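PDB 4QNI: DUF4973 domain-containing protein from Bacteroides thetaiotaomicron, which is of unknown function but probably serves as an auxiliary nutrient-binding protein, built of two domains. Local coordinates for residues 231-235 and 256-260. Numbering follows the deposited sequence.
With EDO (1,2-ethanediol), chain G.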
ATOM      1  N   ARG A 231     -24.267  26.052  -6.362  1.00 45.48           N
ATOM      2  CA  ARG A 231     -25.376  26.771  -5.721  1.00 45.63           C
ATOM      3  C   ARG A 231     -26.402  27.314  -6.730  1.00 48.66           C
ATOM      4  O   ARG A 231     -27.573  27.483  -6.379  1.00 47.08           O
ATOM      5  CB  ARG A 231     -24.824  27.888  -4.809  1.00 46.63           C
ATOM      6  CG  ARG A 231     -23.935  27.358  -3.660  1.00 55.64           C
ATOM      7  CD  ARG A 231     -23.139  28.479  -3.008  1.00 52.79           C
ATOM      8  NE  ARG A 231     -22.291  28.057  -1.886  1.00 52.14           N
ATOM      9  CZ  ARG A 231     -21.032  27.620  -1.995  1.00 69.83           C
ATOM     10  NH1 ARG A 231     -20.480  27.446  -3.192  1.00 50.55           N
ATOM     11  NH2 ARG A 231     -20.332  27.307  -0.904  1.00 53.83           N
ATOM     12  N   LYS A 232     -25.976  27.534  -7.979  1.00 46.61           N
ATOM     13  CA  LYS A 232     -26.852  27.985  -9.059  1.00 48.43           C
ATOM     14  C   LYS A 232     -27.718  26.816  -9.593  1.00 51.55           C
ATOM     15  O   LYS A 232     -28.684  27.063 -10.314  1.00 52.38           O
ATOM     16  CB  LYS A 232     -25.993  28.564 -10.218  1.00 53.17           C
ATOM     17  CG  LYS A 232     -25.967  30.088 -10.338  1.00 73.43           C
ATOM     18  CD  LYS A 232     -25.185  30.586 -11.590  1.00 85.66           C
ATOM     19  CE  LYS A 232     -26.002  30.641 -12.880  1.00 92.60           C
ATOM     20  NZ  LYS A 232     -25.336  31.444 -13.950  1.00 91.95           N
ATOM     21  N   TYR A 233     -27.374  25.554  -9.245  1.00 46.35           N
ATOM     22  CA  TYR A 233     -28.031  24.370  -9.809  1.00 45.32           C
ATOM     23  C   TYR A 233     -28.684  23.391  -8.784  1.00 46.11           C
ATOM     24  O   TYR A 233     -28.595  22.172  -8.977  1.00 43.47           O
ATOM     25  CB  TYR A 233     -26.997  23.626 -10.671  1.00 46.25           C
ATOM     26  CG  TYR A 233     -26.406  24.522 -11.739  1.00 49.57           C
ATOM     27  CD1 TYR A 233     -27.120  24.821 -12.900  1.00 52.08           C
ATOM     28  CD2 TYR A 233     -25.156  25.116 -11.569  1.00 50.49           C
ATOM     29  CE1 TYR A 233     -26.599  25.668 -13.870  1.00 54.15           C
ATOM     30  CE2 TYR A 233     -24.624  25.969 -12.537  1.00 52.69           C
ATOM     31  CZ  TYR A 233     -25.353  26.247 -13.681  1.00 60.04           C
ATOM     32  OH  TYR A 233     -24.850  27.095 -14.637  1.00 64.57           O
ATOM     33  N   LYS A 234     -29.425  23.909  -7.774  1.00 42.50           N
ATOM     34  CA  LYS A 234     -30.102  23.024  -6.806  1.00 41.60           C
ATOM     35  C   LYS A 234     -31.518  22.636  -7.261  1.00 46.16           C
ATOM     36  O   LYS A 234     -32.373  23.503  -7.489  1.00 46.85           O
ATOM     37  CB  LYS A 234     -30.159  23.643  -5.403  1.00 43.22           C
ATOM     38  CG  LYS A 234     -28.771  23.870  -4.806  1.00 48.21           C
ATOM     39  CD  LYS A 234     -28.811  24.883  -3.681  1.00 49.98           C
ATOM     40  CE  LYS A 234     -29.205  24.274  -2.359  1.00 47.91           C
ATOM     41  NZ  LYS A 234     -29.473  25.339  -1.377  1.00 55.63           N
ATOM     42  N   ILE A 235     -31.769  21.318  -7.354  1.00 40.36           N
ATOM     43  CA  ILE A 235     -33.070  20.775  -7.745  1.00 39.13           C
ATOM     44  C   ILE A 235     -33.707  20.124  -6.500  1.00 44.29           C
ATOM     45  O   ILE A 235     -33.187  19.141  -5.984  1.00 42.51           O
ATOM     46  CB  ILE A 235     -32.938  19.777  -8.942  1.00 40.60           C
ATOM     47  CG1 ILE A 235     -32.158  20.375 -10.148  1.00 40.52           C
ATOM     48  CG2 ILE A 235     -34.309  19.218  -9.352  1.00 40.65           C
ATOM     49  CD1 ILE A 235     -32.630  21.814 -10.738  1.00 44.70           C
ATOM     50  N   GLU A 256     -33.358  31.596 -13.998  1.00 63.20           N
ATOM     51  CA  GLU A 256     -31.944  31.816 -14.242  1.00 63.44           C
ATOM     52  C   GLU A 256     -31.306  30.677 -15.064  1.00 66.69           C
ATOM     53  O   GLU A 256     -30.539  30.954 -15.995  1.00 68.55           O
ATOM     54  CB  GLU A 256     -31.215  31.987 -12.903  1.00 64.04           C
ATOM     55  CG  GLU A 256     -29.754  32.394 -13.039  1.00 75.21           C
ATOM     56  CD  GLU A 256     -28.988  32.598 -11.748  1.00 98.51           C
ATOM     57  OE1 GLU A 256     -29.469  32.159 -10.677  1.00 89.12           O
ATOM     58  OE2 GLU A 256     -27.889  33.196 -11.813  1.00 99.38           O
ATOM     59  N   ILE A 257     -31.630  29.409 -14.732  1.00 58.57           N
ATOM     60  CA  ILE A 257     -31.020  28.241 -15.361  1.00 55.21           C
ATOM     61  C   ILE A 257     -31.971  27.580 -16.382  1.00 58.07           C
ATOM     62  O   ILE A 257     -31.727  26.457 -16.839  1.00 56.06           O
ATOM     63  CB  ILE A 257     -30.502  27.261 -14.267  1.00 55.54           C
ATOM     64  CG1 ILE A 257     -31.631  26.600 -13.452  1.00 54.41           C
ATOM     65  CG2 ILE A 257     -29.474  27.960 -13.342  1.00 54.75           C
ATOM     66  CD1 ILE A 257     -31.147  25.242 -12.708  1.00 53.81           C
ATOM     67  N   GLY A 258     -33.014  28.313 -16.762  1.00 55.45           N
ATOM     68  CA  GLY A 258     -34.011  27.870 -17.735  1.00 55.71           C
ATOM     69  C   GLY A 258     -34.609  26.513 -17.422  1.00 56.38           C
ATOM     70  O   GLY A 258     -34.755  25.675 -18.314  1.00 54.33           O
ATOM     71  N   PHE A 259     -34.873  26.271 -16.127  1.00 52.49           N
ATOM     72  CA  PHE A 259     -35.424  25.026 -15.598  1.00 50.23           C
ATOM     73  C   PHE A 259     -36.819  24.829 -16.140  1.00 56.28           C
ATOM     74  O   PHE A 259     -37.591  25.787 -16.237  1.00 57.44           O
ATOM     75  CB  PHE A 259     -35.409  25.021 -14.053  1.00 50.15           C
ATOM     76  CG  PHE A 259     -35.978  23.776 -13.412  1.00 49.41           C
ATOM     77  CD1 PHE A 259     -35.203  22.630 -13.269  1.00 49.63           C
ATOM     78  CD2 PHE A 259     -37.292  23.749 -12.956  1.00 50.77           C
ATOM     79  CE1 PHE A 259     -35.731  21.480 -12.682  1.00 49.05           C
ATOM     80  CE2 PHE A 259     -37.815  22.597 -12.352  1.00 51.53           C
ATOM     81  CZ  PHE A 259     -37.031  21.474 -12.218  1.00 47.95           C
ATOM     82  N   GLU A 260     -37.105  23.597 -16.573  1.00 53.38           N
ATOM     83  CA  GLU A 260     -38.382  23.212 -17.158  1.00 54.30           C
ATOM     84  C   GLU A 260     -38.690  21.770 -16.833  1.00 56.52           C
ATOM     85  O   GLU A 260     -37.892  20.882 -17.104  1.00 54.34           O
ATOM     86  CB  GLU A 260     -38.364  23.408 -18.687  1.00 57.38           C
ATOM     87  CG  GLU A 260     -38.787  24.791 -19.150  1.00 78.20           C
ATOM     88  CD  GLU A 260     -40.274  25.004 -19.374  1.00115.67           C
ATOM     89  OE1 GLU A 260     -40.874  24.249 -20.175  1.00112.73           O
ATOM     90  OE2 GLU A 260     -40.824  25.972 -18.799  1.00117.67           O
TER
HETATM   91  C1  EDO G 405     -32.077  24.661   0.676  1.00 67.81           C
HETATM   92  O1  EDO G 405     -30.881  23.894   0.747  1.00 63.18           O
HETATM   93  C2  EDO G 405     -32.454  25.209   2.071  1.00 71.66           C
HETATM   94  O2  EDO G 405     -31.681  26.370   2.358  1.00 75.33           O
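Ile257, with the largest share of the buried surface, directs its side chain toward residues 231-235 and meets three of them. Its CG2 methyl lies 3.3 Å from the carbonyl O of Lys232 and 3.7 Å from CE1 of Tyr233, while its CD1 reaches to 4.2 Å from CD1 of Ile235. Ile235 extends this apolar patch: CD1 of Ile235 also packs 3.7 Å from CE1 of Phe259, so the two isoleucines and the two aromatic rings close the gap by van der Waals contact, the backbones staying well apart (CA to CA 7.4 Å for Tyr233 and Ile257). At the more exposed margin the end of the Lys232 side chain comes up to the carboxylate of Glu256, CE 3.4 Å from OE2 and NZ 3.8 Å from the same oxygen, a long salt bridge; OE1 of Glu256 is hydrogen-bonded to ND2 of Asn253, which also hydrogen-bonds to O of Lys232. The Tyr233 hydroxyl is hydrogen-bonded to the backbone N of Ile299. This is plain packing at one end of the C-terminal domain's antiparallel sheet: it joins the 3-10 turn and start of strand 234-240 to the loop leading into strand 260-275, spanning the intervening strand 244-250, whose Ile249, like Tyr294 of strand 282-298, touches both Ile235 and Phe259.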